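Local coordinates for bifunctional protein PutA (Bdellovibrio bacteriovorus, PDB 5UR2) that probably oxidises L-glutamate gamma-semialdehyde to L-glutamate with NAD(+), the second step of proline breakdown, and also carries a flavin-dependent proline dehydrogenase domain, at residues Gln537-Ala542 with Arg632-Val637; Ala752-Asn757 with Asp894-Thr899. One frame throughout, in Å; residues are numbered along the deposited sequence.

Contact 1. Residues Gln537-Ala542 with Arg632-Val637; sequences QAMQAA and RGVTAV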
ATOM      1  N   GLN B 537      15.076   4.955 -34.120  1.00 20.10           N
ATOM      2  CA  GLN B 537      16.132   4.089 -33.613  1.00 26.95           C
ATOM      3  C   GLN B 537      16.099   4.010 -32.095  1.00 28.51           C
ATOM      4  O   GLN B 537      16.385   2.955 -31.519  1.00 22.40           O
ATOM      5  CB  GLN B 537      17.498   4.578 -34.105  1.00 28.45           C
ATOM      6  CG  GLN B 537      17.697   4.452 -35.620  1.00 33.11           C
ATOM      7  CD  GLN B 537      18.892   5.265 -36.143  1.00 41.81           C
ATOM      8  OE1 GLN B 537      19.959   5.322 -35.514  1.00 33.46           O
ATOM      9  NE2 GLN B 537      18.705   5.903 -37.302  1.00 47.15           N
ATOM     10  N   ALA B 538      15.816   5.128 -31.424  1.00 22.85           N
ATOM     11  CA  ALA B 538      15.697   5.081 -29.971  1.00 22.89           C
ATOM     12  C   ALA B 538      14.525   4.194 -29.547  1.00 18.04           C
ATOM     13  O   ALA B 538      14.655   3.357 -28.647  1.00 21.59           O
ATOM     14  CB  ALA B 538      15.554   6.503 -29.407  1.00 19.75           C
ATOM     15  N   MET B 539      13.373   4.353 -30.199  1.00 21.86           N
ATOM     16  CA  MET B 539      12.215   3.524 -29.868  1.00 29.27           C
ATOM     17  C   MET B 539      12.500   2.045 -30.103  1.00 32.10           C
ATOM     18  O   MET B 539      12.112   1.197 -29.288  1.00 30.51           O
ATOM     19  CB  MET B 539      11.000   3.971 -30.679  1.00 22.26           C
ATOM     20  CG  MET B 539      10.482   5.339 -30.292  1.00 21.08           C
ATOM     21  SD  MET B 539       9.977   5.416 -28.562  1.00 26.09           S
ATOM     22  CE  MET B 539       8.771   4.088 -28.510  1.00 22.27           C
ATOM     23  N   GLN B 540      13.149   1.715 -31.228  1.00 26.96           N
ATOM     24  CA  GLN B 540      13.461   0.320 -31.534  1.00 28.54           C
ATOM     25  C   GLN B 540      14.447  -0.257 -30.531  1.00 28.91           C
ATOM     26  O   GLN B 540      14.267  -1.392 -30.073  1.00 29.87           O
ATOM     27  CB  GLN B 540      14.013   0.180 -32.962  1.00 31.90           C
ATOM     28  CG  GLN B 540      12.966   0.269 -34.105  1.00 36.86           C
ATOM     29  CD  GLN B 540      11.912  -0.838 -34.050  1.00 40.44           C
ATOM     30  OE1 GLN B 540      12.151  -1.919 -33.514  1.00 39.33           O
ATOM     31  NE2 GLN B 540      10.732  -0.561 -34.607  1.00 44.06           N
ATOM     32  N   ALA B 541      15.498   0.503 -30.183  1.00 24.48           N
ATOM     33  CA  ALA B 541      16.481   0.023 -29.206  1.00 22.43           C
ATOM     34  C   ALA B 541      15.837  -0.241 -27.840  1.00 24.34           C
ATOM     35  O   ALA B 541      16.143  -1.248 -27.184  1.00 20.52           O
ATOM     36  CB  ALA B 541      17.628   1.027 -29.072  1.00 24.74           C
ATOM     37  N   ALA B 542      14.920   0.635 -27.416  1.00 27.52           N
ATOM     38  CA  ALA B 542      14.236   0.458 -26.134  1.00 25.73           C
ATOM     39  C   ALA B 542      13.313  -0.756 -26.151  1.00 23.61           C
ATOM     40  O   ALA B 542      13.257  -1.518 -25.176  1.00 22.95           O
ATOM     41  CB  ALA B 542      13.422   1.711 -25.806  1.00 16.55           C
ATOM     42  N   ARG B 632       5.370  -2.290 -17.778  1.00 17.09           N
ATOM     43  CA  ARG B 632       4.467  -1.958 -18.889  1.00 25.60           C
ATOM     44  C   ARG B 632       5.125  -1.967 -20.268  1.00 21.91           C
ATOM     45  O   ARG B 632       4.512  -2.434 -21.227  1.00 23.90           O
ATOM     46  CB  ARG B 632       3.811  -0.584 -18.664  1.00 30.26           C
ATOM     47  CG  ARG B 632       3.059  -0.437 -17.347  1.00 32.28           C
ATOM     48  CD  ARG B 632       2.124   0.796 -17.316  1.00 30.09           C
ATOM     49  NE  ARG B 632       0.865   0.546 -18.029  1.00 28.19           N
ATOM     50  CZ  ARG B 632       0.484   1.166 -19.141  1.00 30.65           C
ATOM     51  NH1 ARG B 632       1.249   2.104 -19.680  1.00 28.61           N
ATOM     52  NH2 ARG B 632      -0.677   0.856 -19.714  1.00 36.61           N
ATOM     53  N   GLY B 633       6.336  -1.448 -20.422  1.00 23.09           N
ATOM     54  CA  GLY B 633       6.970  -1.411 -21.746  1.00 19.89           C
ATOM     55  C   GLY B 633       7.869  -0.190 -21.879  1.00 24.78           C
ATOM     56  O   GLY B 633       8.426   0.282 -20.894  1.00 27.26           O
ATOM     57  N   VAL B 634       7.977   0.325 -23.107  1.00 23.08           N
ATOM     58  CA  VAL B 634       8.839   1.475 -23.359  1.00 27.44           C
ATOM     59  C   VAL B 634       8.196   2.722 -22.772  1.00 27.30           C
ATOM     60  O   VAL B 634       7.015   3.004 -23.019  1.00 17.15           O
ATOM     61  CB  VAL B 634       9.109   1.647 -24.862  1.00 26.46           C
ATOM     62  CG1 VAL B 634       9.866   2.941 -25.101  1.00 19.16           C
ATOM     63  CG2 VAL B 634       9.927   0.452 -25.422  1.00 18.97           C
ATOM     64  N   THR B 635       8.970   3.476 -21.990  1.00 19.48           N
ATOM     65  CA  THR B 635       8.481   4.686 -21.341  1.00 17.86           C
ATOM     66  C   THR B 635       9.132   5.906 -21.965  1.00 18.14           C
ATOM     67  O   THR B 635      10.358   5.998 -22.003  1.00 22.45           O
ATOM     68  CB  THR B 635       8.768   4.643 -19.840  1.00 22.59           C
ATOM     69  OG1 THR B 635       8.024   3.563 -19.271  1.00 32.08           O
ATOM     70  CG2 THR B 635       8.372   5.955 -19.159  1.00 14.85           C
ATOM     71  N   ALA B 636       8.311   6.844 -22.423  1.00 18.91           N
ATOM     72  CA  ALA B 636       8.792   8.116 -22.942  1.00 18.64           C
ATOM     73  C   ALA B 636       8.880   9.106 -21.789  1.00 20.85           C
ATOM     74  O   ALA B 636       7.895   9.317 -21.080  1.00 19.86           O
ATOM     75  CB  ALA B 636       7.864   8.644 -24.033  1.00 16.41           C
ATOM     76  N   VAL B 637      10.059   9.696 -21.595  1.00 22.25           N
ATOM     77  CA  VAL B 637      10.317  10.639 -20.511  1.00 18.52           C
ATOM     78  C   VAL B 637      10.602  12.011 -21.125  1.00 26.16           C
ATOM     79  O   VAL B 637      11.595  12.193 -21.846  1.00 29.82           O
ATOM     80  CB  VAL B 637      11.480  10.165 -19.629  1.00 23.00           C
ATOM     81  CG1 VAL B 637      11.908  11.266 -18.666  1.00 24.14           C
ATOM     82  CG2 VAL B 637      11.063   8.904 -18.864  1.00 26.60           C
TER
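Val634 meets Met539 and Ala542 in a buried, wholly apolar contact. The two helix residues lie three positions apart on helix 532-549. Ala542 points its CB at the strand, while Met539 gets there with the end of its chain. Val634 divides its methyl groups between them. CG1 is anti to the backbone N (chi1 173°) and reaches both partners, at 3.8 Å from Met539 CE and also 3.8 Å from Ala542 CB. CG2 turns to Ala542 alone and comes to 3.7 Å from its CB. It lies equally close to the backbone, with Ala542 C 3.7 Å from Val634 CG2. Met539 touches with its terminal methyl only. Its chain is bent at both chi2 (-60°) and chi3 (-57°), which folds CE back to the valine; the two side chains cross at a slant.

Polar bonds run beside this packing. The backbone of Val634 pairs with Thr712 and that of Thr635 with Thr661 and Val663, while Ala542 O accepts a bond from Thr661 OG1. Asn660 OD1 accepts from both Arg632 N and Gly633 N, just before Val634.

The arrangement is a helix laid on parallel strands (661-665, 623-638 and 711-717) of a mixed sheet, as in the Rossmann-type NAD-binding half of the aldehyde dehydrogenase fold.

Contact 2. Residues Ala752-Asn757 with Asp894-Thr899; sequences AVIIDN and DIANST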
ATOM      1  N   ALA B 752      -0.755  30.128  -3.758  1.00 26.48           N
ATOM      2  CA  ALA B 752      -0.978  31.232  -2.842  1.00 25.41           C
ATOM      3  C   ALA B 752      -0.485  30.874  -1.443  1.00 29.06           C
ATOM      4  O   ALA B 752      -0.499  29.710  -1.036  1.00 20.99           O
ATOM      5  CB  ALA B 752      -2.462  31.612  -2.796  1.00 21.19           C
ATOM      6  N   VAL B 753      -0.022  31.890  -0.722  1.00 30.25           N
ATOM      7  CA  VAL B 753       0.218  31.811   0.713  1.00 22.00           C
ATOM      8  C   VAL B 753      -0.752  32.777   1.390  1.00 28.81           C
ATOM      9  O   VAL B 753      -0.841  33.951   1.005  1.00 29.91           O
ATOM     10  CB  VAL B 753       1.680  32.148   1.060  1.00 20.74           C
ATOM     11  CG1 VAL B 753       1.894  32.072   2.578  1.00 19.93           C
ATOM     12  CG2 VAL B 753       2.623  31.192   0.344  1.00 19.35           C
ATOM     13  N   ILE B 754      -1.496  32.284   2.375  1.00 29.64           N
ATOM     14  CA  ILE B 754      -2.445  33.112   3.114  1.00 30.73           C
ATOM     15  C   ILE B 754      -1.770  33.596   4.388  1.00 29.22           C
ATOM     16  O   ILE B 754      -1.154  32.802   5.111  1.00 31.11           O
ATOM     17  CB  ILE B 754      -3.733  32.342   3.446  1.00 33.01           C
ATOM     18  CG1 ILE B 754      -4.409  31.844   2.173  1.00 29.58           C
ATOM     19  CG2 ILE B 754      -4.697  33.258   4.227  1.00 22.84           C
ATOM     20  CD1 ILE B 754      -5.571  30.918   2.446  1.00 26.34           C
ATOM     21  N   ILE B 755      -1.879  34.889   4.664  1.00 29.53           N
ATOM     22  CA  ILE B 755      -1.321  35.492   5.868  1.00 26.13           C
ATOM     23  C   ILE B 755      -2.473  35.861   6.791  1.00 30.28           C
ATOM     24  O   ILE B 755      -3.204  36.823   6.529  1.00 28.79           O
ATOM     25  CB  ILE B 755      -0.472  36.726   5.552  1.00 27.24           C
ATOM     26  CG1 ILE B 755       0.565  36.412   4.476  1.00 26.76           C
ATOM     27  CG2 ILE B 755       0.149  37.251   6.829  1.00 28.62           C
ATOM     28  CD1 ILE B 755       1.518  35.312   4.846  1.00 27.91           C
ATOM     29  N   ASP B 756      -2.640  35.101   7.871  1.00 35.16           N
ATOM     30  CA  ASP B 756      -3.650  35.414   8.869  1.00 33.70           C
ATOM     31  C   ASP B 756      -3.235  36.648   9.671  1.00 33.50           C
ATOM     32  O   ASP B 756      -2.072  37.048   9.687  1.00 36.42           O
ATOM     33  CB  ASP B 756      -3.853  34.236   9.819  1.00 30.90           C
ATOM     34  CG  ASP B 756      -5.208  34.255  10.498  1.00 32.48           C
ATOM     35  OD1 ASP B 756      -5.961  35.245  10.312  1.00 35.54           O
ATOM     36  OD2 ASP B 756      -5.502  33.290  11.240  1.00 29.76           O
ATOM     37  N   ASN B 757      -4.214  37.250  10.347  1.00 33.10           N
ATOM     38  CA  ASN B 757      -3.955  38.474  11.102  1.00 36.32           C
ATOM     39  C   ASN B 757      -2.958  38.261  12.239  1.00 37.42           C
ATOM     40  O   ASN B 757      -2.254  39.201  12.627  1.00 35.71           O
ATOM     41  CB  ASN B 757      -5.262  39.020  11.652  1.00 33.82           C
ATOM     42  CG  ASN B 757      -6.089  39.679  10.582  1.00 37.31           C
ATOM     43  OD1 ASN B 757      -5.558  40.364   9.699  1.00 34.14           O
ATOM     44  ND2 ASN B 757      -7.394  39.456  10.630  1.00 37.97           N
ATOM     45  N   ASP B 894     -11.654  31.661  -0.513  1.00 29.71           N
ATOM     46  CA  ASP B 894     -12.345  31.787  -1.799  1.00 30.70           C
ATOM     47  C   ASP B 894     -11.381  32.211  -2.895  1.00 29.46           C
ATOM     48  O   ASP B 894     -11.356  31.621  -3.984  1.00 28.88           O
ATOM     49  CB  ASP B 894     -13.487  32.804  -1.712  1.00 33.93           C
ATOM     50  CG  ASP B 894     -14.678  32.311  -0.900  1.00 45.36           C
ATOM     51  OD1 ASP B 894     -14.790  31.090  -0.644  1.00 49.67           O
ATOM     52  OD2 ASP B 894     -15.519  33.166  -0.533  1.00 45.61           O
ATOM     53  N   ILE B 895     -10.585  33.246  -2.624  1.00 31.26           N
ATOM     54  CA  ILE B 895      -9.585  33.685  -3.589  1.00 35.00           C
ATOM     55  C   ILE B 895      -8.555  32.591  -3.825  1.00 32.42           C
ATOM     56  O   ILE B 895      -8.188  32.301  -4.973  1.00 29.42           O
ATOM     57  CB  ILE B 895      -8.929  35.000  -3.126  1.00 33.30           C
ATOM     58  CG1 ILE B 895      -9.960  36.127  -3.177  1.00 30.92           C
ATOM     59  CG2 ILE B 895      -7.711  35.326  -3.981  1.00 25.05           C
ATOM     60  CD1 ILE B 895      -9.487  37.404  -2.550  1.00 32.25           C
ATOM     61  N   ALA B 896      -8.089  31.945  -2.751  1.00 30.61           N
ATOM     62  CA  ALA B 896      -7.056  30.932  -2.928  1.00 26.77           C
ATOM     63  C   ALA B 896      -7.548  29.796  -3.810  1.00 28.44           C
ATOM     64  O   ALA B 896      -6.771  29.239  -4.590  1.00 30.79           O
ATOM     65  CB  ALA B 896      -6.585  30.403  -1.569  1.00 25.21           C
ATOM     66  N   ASN B 897      -8.834  29.470  -3.732  1.00 31.16           N
ATOM     67  CA  ASN B 897      -9.420  28.355  -4.461  1.00 31.27           C
ATOM     68  C   ASN B 897      -9.917  28.724  -5.858  1.00 34.22           C
ATOM     69  O   ASN B 897     -10.448  27.855  -6.551  1.00 33.32           O
ATOM     70  CB  ASN B 897     -10.582  27.772  -3.651  1.00 28.99           C
ATOM     71  CG  ASN B 897     -10.112  26.968  -2.463  1.00 28.53           C
ATOM     72  OD1 ASN B 897      -9.042  26.345  -2.488  1.00 25.06           O
ATOM     73  ND2 ASN B 897     -10.899  26.991  -1.400  1.00 23.28           N
ATOM     74  N   SER B 898      -9.735  29.966  -6.298  1.00 28.03           N
ATOM     75  CA  SER B 898     -10.412  30.484  -7.474  1.00 25.89           C
ATOM     76  C   SER B 898      -9.636  30.298  -8.776  1.00 27.67           C
ATOM     77  O   SER B 898     -10.067  30.826  -9.801  1.00 35.49           O
ATOM     78  CB  SER B 898     -10.711  31.975  -7.264  1.00 30.82           C
ATOM     79  OG  SER B 898      -9.500  32.746  -7.278  1.00 27.48           O
ATOM     80  N   THR B 899      -8.523  29.562  -8.780  1.00 30.40           N
ATOM     81  CA  THR B 899      -7.732  29.415  -9.995  1.00 28.12           C
ATOM     82  C   THR B 899      -8.013  28.078 -10.684  1.00 29.46           C
ATOM     83  O   THR B 899      -8.774  27.233 -10.210  1.00 29.88           O
ATOM     84  CB  THR B 899      -6.216  29.538  -9.734  1.00 29.11           C
ATOM     85  OG1 THR B 899      -5.703  28.314  -9.188  1.00 32.59           O
ATOM     86  CG2 THR B 899      -5.881  30.686  -8.785  1.00 29.40           C
TER
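Ala896 has the most surface buried here. Its methyl group points at strand 751-755 from the last turn of helix 889-896 and meets two strand residues. Ile754 CD1 lies 4.2 Å from Ala896 CB. Ala752 CB approaches the same methyl more loosely, at 4.5 Å from Ala896 CB.

Ile754 touches with the end of its longer branch. CG1 stands anti to the carbonyl carbon (chi1 -59°), and the extended chi2 of 172° carries CD1 out to the alanine. Ala752 has no such reach, but its CB already points to the helix. The two strand residues are two positions apart, so they share one face of the sheet. Their backbones pair with Gly906 of strand 901-908, while Val753 between them pairs with Arg785 and Ile787 of strand 783-789.

The helix end carries the polar bonds. Ile895 O accepts both Ser898 N, at 3.1 Å, and Ser898 OG, at 2.7 Å from the same Ile895 O. The hydroxyl comes in 17° out of the carbonyl plane. Arg785 adds NH1 to Ile895 O and NH2 to Ala896 O.

The contact itself therefore rests on van der Waals packing alone. The small side chains of Ala752 and Ala896 leave their backbones close, with Ala752 CA 6.1 Å from Ala896 CA, and the polar bonds lie beside the packing.

Both contacts lie within the aldehyde dehydrogenase part of the protein, and they follow one another along the chain without overlap. Their centres are 43 Å apart and their nearest atoms about 26 Å, so they do not touch. Each packs a helix on a sheet, but the sheets differ: contact 1 belongs to the one containing strands 623-638 and 711-717, contact 2 to the one containing strands 783-789 and 901-908. Neither forms part of the pocket of the modified flavin, whose residues fall between 198 and 429. Both also lie away from the predicted catalytic residues Glu746 and Cys780. In sequence, strand 751-755 follows Glu746 closely, and Cys780 shortly precedes strand 783-789, its neighbour.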